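Local coordinates for putative short-chain oxidoreductase (Thermus thermophilus, PDB 2YUT), which binds NADP in a Rossmann fold and probably acts as an oxidoreductase of the short-chain dehydrogenase/reductase family, at residues A[188-191]-A[192-196]. Sequence-based numbering, arbitrary orientation.
Sequences AARK and VLEGL
Val192 meets Ala188 one turn further back in the amphipathic helix 185-196, which packs against helix 11-19 and strand 158-162 of the Rossmann fold. The Val192 N donates to Ala188 O at 3.0 Å; with CG1 anti to the backbone N (chi1 173°), CG2 falls beside that nitrogen, and Val192 CG2 comes within 3.1 Å of Ala188 O. A branched, wholly apolar residue suits this buried place, where Val192 also touches Phe16, Val162 and Leu164. The small methyl of Ala188 touches Leu12 and Val167, two residues that bind NADP, which places this turn in the second shell of the cofactor site.

Leu193 carries on the pattern: its N donates to Ala189 O at 2.9 Å, and Leu193 CG lies 3.2 Å from Ala189 O. Its longer side chain packs on Ala19, while Ala189, one turn earlier, is small enough to sit close against Ala15.

Glu194 turns to the exposed side. Its N binds Arg190 O at 2.8 Å, and the two side chains run alongside each other, pointing the same way, as an i to i+4 salt bridge. The guanidinium and carboxylate planes stand 76° apart, far from the flat, two-pronged pairing, and the bond from Arg190 NH1 to Glu194 OE1 is long (3.4 Å) and weak (N-H...O 128°). Arg190 has its stronger partner in Glu187, whose OE2 forms a salt bridge with Arg190 NH2. Charged residues fit here, where water can reach them, and Glu187 and Glu194 probably share the neutralisation of the arginine's charge.

Gly195 lies on the exposed face near the end of the helix, where a residue without a side chain gives up no packing in the core, and Gly195 N donates to Lys191 O at 2.8 Å.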
loop_
_atom_site.group_PDB
_atom_site.type_symbol
_atom_site.label_atom_id
_atom_site.label_comp_id
_atom_site.label_asym_id
_atom_site.label_seq_id
_atom_site.Cartn_x
_atom_site.Cartn_y
_atom_site.Cartn_z
ATOM N N ALA A 188 -1.335 -15.928 -20.091
ATOM C CA ALA A 188 -1.639 -14.680 -19.383
ATOM C C ALA A 188 -1.149 -13.486 -20.203
ATOM O O ALA A 188 -1.851 -12.490 -20.357
ATOM C CB ALA A 188 -0.978 -14.679 -18.001
ATOM N N ALA A 189 0.061 -13.596 -20.736
ATOM C CA ALA A 189 0.625 -12.526 -21.547
ATOM C C ALA A 189 -0.204 -12.324 -22.817
ATOM O O ALA A 189 -0.432 -11.188 -23.244
ATOM C CB ALA A 189 2.076 -12.854 -21.911
ATOM N N ARG A 190 -0.654 -13.421 -23.421
ATOM C CA ARG A 190 -1.455 -13.328 -24.644
ATOM C C ARG A 190 -2.753 -12.573 -24.363
ATOM O O ARG A 190 -3.140 -11.681 -25.116
ATOM C CB ARG A 190 -1.782 -14.724 -25.190
ATOM C CG ARG A 190 -2.656 -14.695 -26.455
ATOM C CD ARG A 190 -3.047 -16.097 -26.930
ATOM N NE ARG A 190 -4.034 -16.745 -26.060
ATOM C CZ ARG A 190 -5.312 -16.379 -25.954
ATOM N NH1 ARG A 190 -5.787 -15.358 -26.662
ATOM N NH2 ARG A 190 -6.126 -17.042 -25.145
ATOM N N LYS A 191 -3.420 -12.930 -23.271
ATOM C CA LYS A 191 -4.666 -12.271 -22.907
ATOM C C LYS A 191 -4.447 -10.797 -22.590
ATOM O O LYS A 191 -5.260 -9.952 -22.962
ATOM C CB LYS A 191 -5.315 -12.979 -21.714
ATOM C CG LYS A 191 -5.910 -14.338 -22.072
ATOM C CD LYS A 191 -6.762 -14.890 -20.943
ATOM C CE LYS A 191 -7.479 -16.161 -21.366
ATOM N NZ LYS A 191 -8.357 -16.677 -20.282
ATOM N N VAL A 192 -3.348 -10.476 -21.912
ATOM C CA VAL A 192 -3.080 -9.081 -21.596
ATOM C C VAL A 192 -2.872 -8.317 -22.897
ATOM O O VAL A 192 -3.525 -7.306 -23.142
ATOM C CB VAL A 192 -1.834 -8.927 -20.699
ATOM C CG1 VAL A 192 -1.488 -7.454 -20.542
ATOM C CG2 VAL A 192 -2.103 -9.545 -19.338
ATOM N N LEU A 193 -1.972 -8.814 -23.736
ATOM C CA LEU A 193 -1.696 -8.174 -25.014
ATOM C C LEU A 193 -2.977 -8.049 -25.837
ATOM O O LEU A 193 -3.157 -7.080 -26.572
ATOM C CB LEU A 193 -0.643 -8.974 -25.787
ATOM C CG LEU A 193 0.767 -8.921 -25.193
ATOM C CD1 LEU A 193 1.722 -9.771 -26.016
ATOM C CD2 LEU A 193 1.241 -7.481 -25.161
ATOM N N GLU A 194 -3.868 -9.027 -25.706
ATOM C CA GLU A 194 -5.136 -9.003 -26.426
ATOM C C GLU A 194 -6.026 -7.914 -25.823
ATOM O O GLU A 194 -6.699 -7.186 -26.542
ATOM C CB GLU A 194 -5.822 -10.372 -26.328
ATOM C CG GLU A 194 -6.961 -10.579 -27.310
ATOM C CD GLU A 194 -7.343 -12.043 -27.451
ATOM O OE1 GLU A 194 -7.777 -12.650 -26.447
ATOM O OE2 GLU A 194 -7.203 -12.587 -28.568
ATOM N N GLY A 195 -6.025 -7.800 -24.500
ATOM C CA GLY A 195 -6.823 -6.765 -23.858
ATOM C C GLY A 195 -6.391 -5.387 -24.346
ATOM O O GLY A 195 -7.201 -4.462 -24.414
ATOM N N LEU A 196 -5.109 -5.257 -24.699
ATOM C CA LEU A 196 -4.558 -3.991 -25.201
ATOM C C LEU A 196 -4.884 -3.713 -26.666
ATOM O O LEU A 196 -5.270 -2.602 -27.019
ATOM C CB LEU A 196 -3.041 -3.967 -25.034
ATOM C CG LEU A 196 -2.521 -3.897 -23.601
ATOM C CD1 LEU A 196 -1.012 -3.805 -23.632
ATOM C CD2 LEU A 196 -3.110 -2.680 -22.897
#